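Local structure of putative sugar binding protein (Bacteroides vulgatus ATCC 8482, 3KEZ) at residues A[28-31]-A[32-36]; A[56-59]-A[60-64]; A[267-271]-A[272-276]; A[386-389]-A[390-394]. The protein probably binds glycans at the outer membrane as a SusD-family, calcium-containing lipoprotein of the nutrient-uptake machinery. All blocks are in the same frame, centred on the assembly; numbering follows the deposited sequence.

Interaction 1 of 4, residues A[28-31]-A[32-36]; sequences NGIY and STMQS
Met34 lies alongside Ile30 and Tyr31 on the inner side of helix 20-34, an i to i+4 and i to i+3 cluster in the helical, TPR-related part of the SusD fold. The selenium of this selenomethionine does the touching: SE of Met34 stands 3.9 Å from CG2 of Ile30 and 4.0 Å from CD1 of Tyr31. Against the aromatic ring it forms a Met-aromatic contact, with SE of Met34 4.8 Å from the centroid of the Tyr31 ring and 48° off the ring normal, an oblique approach. CG of Met34 lies beside the backbone N (chi1 -64°) and the next torsion is extended, which carries SE out to the two neighbouring side chains. Underneath, the backbone bonds are those of an alpha helix, among them Met34 N to Ile30 O at 2.9 Å. Ile122 of helix 109-134 touches all three side chains, Phe257 of strand 255-259 packs on Tyr31 and Met34, and Gln118 and the backbone N of Val193 are hydrogen-bonded to the hydroxyl of the buried Tyr31. The Gln35 side chain also packs on Asn261, a ligand of the calcium ion. On another side of the helix a water bridges neighbouring turns: it donates to Gly29 O at 2.7 Å, an oxygen that also accepts from Thr33 N, and is hydrogen-bonded to Thr33 OG1 at 2.9 Å.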
# COMPACT_ATOMS: atom_id res chain seq x y z
N ASN A 28 -2.74 -17.07 -10.59
CA ASN A 28 -3.81 -16.34 -11.22
C ASN A 28 -4.99 -16.17 -10.27
O ASN A 28 -5.55 -15.07 -10.19
CB ASN A 28 -4.27 -17.04 -12.51
CG ASN A 28 -3.19 -17.04 -13.60
OD1 ASN A 28 -2.33 -16.17 -13.63
ND2 ASN A 28 -3.25 -18.03 -14.49
N GLY A 29 -5.34 -17.22 -9.54
CA GLY A 29 -6.35 -17.13 -8.50
C GLY A 29 -5.99 -16.10 -7.44
O GLY A 29 -6.85 -15.32 -7.00
N ILE A 30 -4.71 -16.07 -7.03
CA ILE A 30 -4.25 -15.13 -6.00
C ILE A 30 -4.46 -13.67 -6.51
O ILE A 30 -5.07 -12.88 -5.85
CB ILE A 30 -2.77 -15.40 -5.60
CG1 ILE A 30 -2.67 -16.68 -4.74
CG2 ILE A 30 -2.18 -14.22 -4.87
CD1 ILE A 30 -1.31 -17.42 -4.84
N TYR A 31 -4.00 -13.38 -7.72
CA TYR A 31 -4.10 -12.04 -8.27
C TYR A 31 -5.58 -11.68 -8.42
O TYR A 31 -5.96 -10.57 -8.12
CB TYR A 31 -3.36 -11.95 -9.62
CG TYR A 31 -1.85 -11.86 -9.46
CD1 TYR A 31 -1.24 -10.75 -8.84
CD2 TYR A 31 -1.02 -12.87 -9.93
CE1 TYR A 31 0.14 -10.66 -8.69
CE2 TYR A 31 0.39 -12.79 -9.78
CZ TYR A 31 0.96 -11.68 -9.14
OH TYR A 31 2.32 -11.60 -8.99
N SER A 32 -6.42 -12.64 -8.80
CA SER A 32 -7.85 -12.36 -8.95
C SER A 32 -8.46 -11.97 -7.59
O SER A 32 -9.25 -11.01 -7.49
CB SER A 32 -8.59 -13.55 -9.58
OG SER A 32 -9.99 -13.38 -9.49
N THR A 33 -8.05 -12.68 -6.53
CA THR A 33 -8.44 -12.33 -5.15
C THR A 33 -7.98 -10.92 -4.74
O THR A 33 -8.75 -10.15 -4.15
CB THR A 33 -7.93 -13.40 -4.13
OG1 THR A 33 -8.44 -14.69 -4.51
CG2 THR A 33 -8.34 -13.08 -2.68
N MSE A 34 -6.73 -10.60 -5.06
CA MSE A 34 -6.17 -9.28 -4.75
C MSE A 34 -6.90 -8.16 -5.44
O MSE A 34 -6.88 -7.04 -4.93
CB MSE A 34 -4.69 -9.21 -5.17
CG MSE A 34 -3.81 -10.17 -4.39
SE MSE A 34 -2.01 -10.28 -4.99
CE MSE A 34 -1.46 -8.65 -4.27
N GLN A 35 -7.47 -8.43 -6.63
CA GLN A 35 -8.28 -7.46 -7.39
C GLN A 35 -9.60 -7.04 -6.76
O GLN A 35 -10.19 -6.03 -7.19
CB GLN A 35 -8.58 -7.99 -8.81
CG GLN A 35 -7.43 -7.81 -9.74
CD GLN A 35 -7.44 -8.77 -10.88
OE1 GLN A 35 -8.52 -9.16 -11.38
NE2 GLN A 35 -6.23 -9.14 -11.34
N SER A 36 -10.08 -7.78 -5.78
CA SER A 36 -11.38 -7.47 -5.16
C SER A 36 -11.38 -6.08 -4.54
O SER A 36 -10.36 -5.64 -4.01
CB SER A 36 -11.70 -8.50 -4.04
OG SER A 36 -12.86 -8.17 -3.31
O HOH W 1 -9.24 -16.52 -6.58

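Interaction 2 of 4, residues A[56-59]-A[60-64]; sequences QAVS and STKRT
The side chains of Val58 and Lys62 meet at a slant where a type I beta turn, Ser59 to Lys62, follows strand 55-57. The methyl CG1 of Val58 meets CE of Lys62 at 3.9 Å, so the valine packs on the aliphatic part of the lysine and not on its ammonium group. Lys62 bends at its second torsion (chi2 -57°), which brings its chain past the serine hydroxyl; CG of Lys62 is 3.3 Å from OG of Ser59. That hydroxyl, set between the backbone N and the carbonyl carbon (chi1 89°), accepts from Thr61 N at 3.3 Å, an ST turn within the beta turn. The turn's own bond, Lys62 N to Ser59 O at 3.3 Å, is weak; the ST-turn bond adds a second link. Farther round the loop, OG1 of Thr64 comes within 3.4 Å of the Ala57 methyl CB. The hydroxyl of Thr64 is held by Asp283 and NZ of Lys62 by the carbonyl of Tyr281. The loop thus leads from strand 55-57 to helix 65-68 beside the antiparallel partner strand 284-286, while Val58 also packs on Tyr313 and Tyr315 of strand 313-316.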
# COMPACT_ATOMS: atom_id res chain seq x y z
N GLN A 56 -10.52 12.22 4.06
CA GLN A 56 -11.61 11.95 4.98
C GLN A 56 -12.75 11.33 4.22
O GLN A 56 -12.81 11.46 3.01
CB GLN A 56 -12.09 13.26 5.61
CG GLN A 56 -12.47 14.35 4.62
CD GLN A 56 -13.06 15.52 5.30
OE1 GLN A 56 -12.36 16.47 5.62
NE2 GLN A 56 -14.35 15.45 5.58
N ALA A 57 -13.67 10.70 4.94
CA ALA A 57 -14.99 10.37 4.39
C ALA A 57 -15.72 11.66 4.06
O ALA A 57 -15.64 12.65 4.82
CB ALA A 57 -15.80 9.57 5.37
N VAL A 58 -16.43 11.65 2.95
CA VAL A 58 -17.23 12.80 2.55
C VAL A 58 -18.40 12.99 3.50
O VAL A 58 -18.86 14.12 3.72
CB VAL A 58 -17.70 12.65 1.09
CG1 VAL A 58 -18.96 13.51 0.83
CG2 VAL A 58 -16.53 12.99 0.16
N SER A 59 -18.86 11.90 4.08
CA SER A 59 -19.90 11.93 5.09
C SER A 59 -19.81 10.68 5.96
O SER A 59 -19.13 9.72 5.61
CB SER A 59 -21.28 12.02 4.44
OG SER A 59 -21.77 10.72 4.19
N SER A 60 -20.53 10.67 7.08
CA SER A 60 -20.50 9.54 8.00
C SER A 60 -21.09 8.26 7.45
O SER A 60 -20.72 7.17 7.89
CB SER A 60 -21.26 9.90 9.26
OG SER A 60 -20.60 10.97 9.92
N THR A 61 -21.97 8.38 6.46
CA THR A 61 -22.67 7.24 5.87
C THR A 61 -21.99 6.68 4.61
O THR A 61 -22.48 5.74 3.99
CB THR A 61 -24.12 7.66 5.54
OG1 THR A 61 -24.12 8.75 4.59
CG2 THR A 61 -24.85 8.11 6.82
N LYS A 62 -20.83 7.23 4.26
CA LYS A 62 -20.04 6.73 3.12
C LYS A 62 -19.35 5.39 3.41
O LYS A 62 -19.17 5.00 4.56
CB LYS A 62 -19.01 7.78 2.74
CG LYS A 62 -19.62 9.11 2.28
CD LYS A 62 -20.57 8.93 1.10
CE LYS A 62 -21.07 10.26 0.58
NZ LYS A 62 -21.72 10.05 -0.73
N ARG A 63 -18.94 4.66 2.39
CA ARG A 63 -18.23 3.40 2.67
C ARG A 63 -17.04 3.58 3.61
O ARG A 63 -16.73 2.68 4.36
CB ARG A 63 -17.73 2.72 1.40
CG ARG A 63 -18.72 1.76 0.79
CD ARG A 63 -19.53 2.36 -0.27
NE ARG A 63 -20.45 1.41 -0.87
CZ ARG A 63 -21.65 1.74 -1.37
NH1 ARG A 63 -22.05 3.01 -1.42
NH2 ARG A 63 -22.42 0.81 -1.88
N THR A 64 -16.35 4.72 3.52
CA THR A 64 -15.15 5.03 4.36
C THR A 64 -15.47 5.64 5.72
O THR A 64 -14.56 5.84 6.56
CB THR A 64 -14.21 5.95 3.62
OG1 THR A 64 -14.91 7.11 3.15
CG2 THR A 64 -13.58 5.21 2.46

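Interaction 3 of 4, residues A[267-271]-A[272-276]; sequences PGKES and MGYLN
A type I beta turn from Gly268 to Ser271 folds the chain back so that Lys269 lies beside Tyr274 of the short helix 272-275, with Ser271 at the N-cap position. The main side-chain interaction is a CH-pi contact. Lys269 and Tyr274 run the same way, and CG of the lysine sits 3.6 Å from the centroid of the Tyr274 ring, 11° off its normal. The lysine chain is extended beyond CG (chi2 175°) and therefore follows the ring outward, its methylenes staying close to one face until CE of Lys269 comes 3.6 Å from OH of Tyr274. The root of the tyrosine also packs against the backbone, with CB of Tyr274 3.1 Å from the carbonyl O of Lys269. CD1 of Leu275 packs against the next carbonyl, 3.3 Å from O of Glu270. The first turn of the helix is closed by Leu275 N, which donates to Ser271 O at 2.9 Å, whereas the bond from Tyr274 N to the same oxygen is weak. Farther out, Tyr281 meets the Tyr274 ring edge-to-face, and Ser271 OG is hydrogen-bonded to the carbonyl of Thr328. The loop borders the calcium site: Pro267, just ahead of the turn, packs on the ligands Asn261 and Asp329. At the far end of the helix Asn276 folds back on it: Met272 O accepts twice, from Asn276 N at 2.9 Å and from Asn276 ND2 at 3.0 Å, the oxygen lying close to the plane of the asparagine amide.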
# COMPACT_ATOMS: atom_id res chain seq x y z
N PRO A 267 -13.98 -5.02 -10.47
CA PRO A 267 -14.10 -5.05 -9.02
C PRO A 267 -15.38 -4.45 -8.49
O PRO A 267 -15.65 -4.57 -7.30
CB PRO A 267 -12.89 -4.22 -8.55
CG PRO A 267 -12.68 -3.26 -9.65
CD PRO A 267 -12.92 -4.09 -10.90
N GLY A 268 -16.15 -3.79 -9.34
CA GLY A 268 -17.43 -3.20 -8.92
C GLY A 268 -17.29 -1.80 -8.33
O GLY A 268 -16.19 -1.24 -8.22
N LYS A 269 -18.43 -1.26 -7.92
CA LYS A 269 -18.53 0.15 -7.52
C LYS A 269 -17.89 0.50 -6.16
O LYS A 269 -17.82 1.68 -5.80
CB LYS A 269 -19.99 0.59 -7.58
CG LYS A 269 -20.55 0.75 -9.00
CD LYS A 269 -22.05 1.08 -8.97
CE LYS A 269 -22.64 1.17 -10.38
NZ LYS A 269 -24.09 1.54 -10.37
N GLU A 270 -17.42 -0.49 -5.41
CA GLU A 270 -16.66 -0.19 -4.17
C GLU A 270 -15.14 -0.11 -4.41
O GLU A 270 -14.36 -0.03 -3.47
CB GLU A 270 -17.00 -1.18 -3.05
CG GLU A 270 -18.46 -1.12 -2.66
CD GLU A 270 -18.78 -1.84 -1.37
OE1 GLU A 270 -18.09 -2.83 -1.04
OE2 GLU A 270 -19.76 -1.41 -0.70
N SER A 271 -14.74 -0.05 -5.68
CA SER A 271 -13.34 0.08 -6.06
C SER A 271 -12.87 1.54 -5.89
O SER A 271 -13.69 2.46 -5.87
CB SER A 271 -13.16 -0.33 -7.53
OG SER A 271 -13.73 0.65 -8.39
N MSE A 272 -11.57 1.74 -5.82
CA MSE A 272 -10.99 3.10 -5.66
C MSE A 272 -11.45 4.05 -6.75
O MSE A 272 -11.72 5.24 -6.48
CB MSE A 272 -9.46 3.05 -5.58
CG MSE A 272 -8.91 2.29 -4.37
SE MSE A 272 -9.38 3.20 -2.76
CE MSE A 272 -8.07 4.66 -2.77
N GLY A 273 -11.57 3.53 -7.97
CA GLY A 273 -11.99 4.31 -9.11
C GLY A 273 -13.37 4.91 -8.92
O GLY A 273 -13.61 6.04 -9.32
N TYR A 274 -14.27 4.14 -8.31
CA TYR A 274 -15.62 4.63 -8.03
C TYR A 274 -15.70 5.40 -6.70
O TYR A 274 -16.52 6.31 -6.57
CB TYR A 274 -16.61 3.48 -8.03
CG TYR A 274 -17.98 3.81 -8.57
CD1 TYR A 274 -18.22 3.93 -9.94
CD2 TYR A 274 -19.05 3.96 -7.70
CE1 TYR A 274 -19.51 4.22 -10.42
CE2 TYR A 274 -20.33 4.25 -8.18
CZ TYR A 274 -20.55 4.37 -9.53
OH TYR A 274 -21.82 4.64 -9.95
N LEU A 275 -14.88 5.07 -5.71
CA LEU A 275 -14.98 5.79 -4.42
C LEU A 275 -14.40 7.21 -4.53
O LEU A 275 -14.91 8.14 -3.90
CB LEU A 275 -14.29 5.03 -3.29
CG LEU A 275 -14.86 3.64 -2.94
CD1 LEU A 275 -13.89 2.92 -2.01
CD2 LEU A 275 -16.24 3.78 -2.34
N ASN A 276 -13.40 7.38 -5.39
CA ASN A 276 -12.64 8.64 -5.43
C ASN A 276 -13.08 9.51 -6.58
O ASN A 276 -12.26 9.94 -7.36
CB ASN A 276 -11.13 8.33 -5.54
CG ASN A 276 -10.54 7.83 -4.22
OD1 ASN A 276 -9.98 8.63 -3.45
ND2 ASN A 276 -10.67 6.51 -3.94

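Interaction 4 of 4, residues A[386-389]-A[390-394]; sequences DERR and KELVA
Arg388 and Leu392 make an i to i+4 contact in the last turns of helix 381-392, a buried part of the SusD-family region, where a methyl group lies over a guanidinium face. CD1 of Leu392 stands 3.7 Å above the plane of the Arg388 guanidinium, over its centre, and 3.8 Å from CZ of Arg388. With CG opposite the backbone N (chi1 -174°), the extended arginine chain carries the guanidinium out to this methyl. Its nitrogens have other partners: NE and NH2 form salt bridges with Asp401 and Glu339, and NH1 a hydrogen bond with Asn343. A second link uses water: Glu387 OE1 and Lys390 NZ are 4.6 Å apart, and a water donates to the carboxylate oxygen and accepts from the ammonium nitrogen, each at 2.7 Å. Arg389 NH1 forms a salt bridge with Asp386 OD1 at 3.1 Å; the oxygen lies in the guanidinium plane, but the nitrogen is 46° out of the carboxylate plane. Asp54 binds the same arginine at NH2. Glu387 and Glu391 share Arg302, and Glu391 also meets Arg336 and Arg367. Each buried charge of Glu387, Arg388 and Glu391 thus has opposite charges beside it, which would balance it and probably keeps the carboxylates ionised.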
# COMPACT_ATOMS: atom_id res chain seq x y z
N ASP A 386 6.57 15.20 4.53
CA ASP A 386 5.79 16.23 3.88
C ASP A 386 5.79 16.17 2.35
O ASP A 386 4.77 16.42 1.75
CB ASP A 386 6.18 17.62 4.36
CG ASP A 386 5.55 17.95 5.71
OD1 ASP A 386 4.71 17.15 6.21
OD2 ASP A 386 5.96 18.96 6.30
N GLU A 387 6.93 15.82 1.74
CA GLU A 387 6.92 15.48 0.33
C GLU A 387 6.14 14.16 0.04
O GLU A 387 5.32 14.10 -0.89
CB GLU A 387 8.33 15.38 -0.21
CG GLU A 387 8.43 15.37 -1.75
CD GLU A 387 7.92 16.63 -2.41
OE1 GLU A 387 7.96 17.71 -1.79
OE2 GLU A 387 7.47 16.55 -3.57
N ARG A 388 6.38 13.13 0.84
CA ARG A 388 5.74 11.83 0.64
C ARG A 388 4.19 11.94 0.66
O ARG A 388 3.51 11.33 -0.15
CB ARG A 388 6.23 10.85 1.72
CG ARG A 388 5.78 9.41 1.58
CD ARG A 388 6.01 8.62 2.89
NE ARG A 388 5.72 7.21 2.71
CZ ARG A 388 6.52 6.35 2.04
NH1 ARG A 388 7.67 6.74 1.49
NH2 ARG A 388 6.14 5.09 1.89
N ARG A 389 3.65 12.70 1.60
CA ARG A 389 2.19 12.82 1.69
C ARG A 389 1.57 13.48 0.44
O ARG A 389 0.46 13.14 0.04
CB ARG A 389 1.78 13.54 2.97
CG ARG A 389 2.02 15.04 2.93
CD ARG A 389 2.21 15.63 4.29
NE ARG A 389 0.92 15.84 4.90
CZ ARG A 389 0.69 16.63 5.95
NH1 ARG A 389 1.67 17.29 6.54
NH2 ARG A 389 -0.54 16.73 6.41
N LYS A 390 2.29 14.41 -0.19
CA LYS A 390 1.83 15.02 -1.43
C LYS A 390 1.88 14.01 -2.53
O LYS A 390 0.91 13.88 -3.29
CB LYS A 390 2.63 16.26 -1.81
CG LYS A 390 2.57 17.39 -0.75
CD LYS A 390 3.49 18.59 -1.16
CE LYS A 390 3.59 19.58 -0.04
NZ LYS A 390 4.70 20.51 -0.28
N GLU A 391 2.96 13.23 -2.58
CA GLU A 391 3.12 12.23 -3.64
C GLU A 391 2.16 11.03 -3.55
O GLU A 391 1.67 10.56 -4.57
CB GLU A 391 4.57 11.74 -3.69
CG GLU A 391 4.82 10.86 -4.87
CD GLU A 391 4.58 11.59 -6.18
OE1 GLU A 391 5.11 12.73 -6.32
OE2 GLU A 391 3.88 11.04 -7.06
N LEU A 392 1.87 10.55 -2.34
CA LEU A 392 1.20 9.28 -2.17
C LEU A 392 -0.25 9.37 -1.65
O LEU A 392 -0.83 8.38 -1.27
CB LEU A 392 2.04 8.37 -1.27
CG LEU A 392 3.45 8.01 -1.80
CD1 LEU A 392 4.12 6.97 -0.86
CD2 LEU A 392 3.39 7.42 -3.21
N VAL A 393 -0.81 10.57 -1.65
CA VAL A 393 -2.20 10.78 -1.30
C VAL A 393 -3.13 9.84 -2.12
O VAL A 393 -2.97 9.68 -3.37
CB VAL A 393 -2.59 12.27 -1.40
CG1 VAL A 393 -2.47 12.80 -2.83
CG2 VAL A 393 -3.97 12.50 -0.79
N ALA A 394 -4.02 9.15 -1.38
CA ALA A 394 -5.04 8.19 -1.94
C ALA A 394 -4.46 6.83 -2.37
O ALA A 394 -5.15 6.02 -3.00
CB ALA A 394 -5.89 8.84 -3.07
O HOH W 2 6.93 19.11 0.29

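Overall arrangement
Interaction 1 lies on helix 20-34, interaction 2 follows strand 55-57, which pairs with strand 284-286, and interaction 4 lies on helix 381-392. They come in series along the chain, the first two in the N-terminal family region, interactions 3 and 4 in the SusD region. Interaction 3 touches the other three: Pro267 packs on Gln35, Glu270 forms a salt bridge with Arg63, and Met272 and Asn276 reach Ala394. Its centre is about 14 Å from that of interaction 2, 16 Å from interaction 1 and 21 Å from interaction 4. Interactions 1 and 4 lie on opposite sides of the chain's centre. Segment 267-276, close to the calcium site, thus joins both family regions.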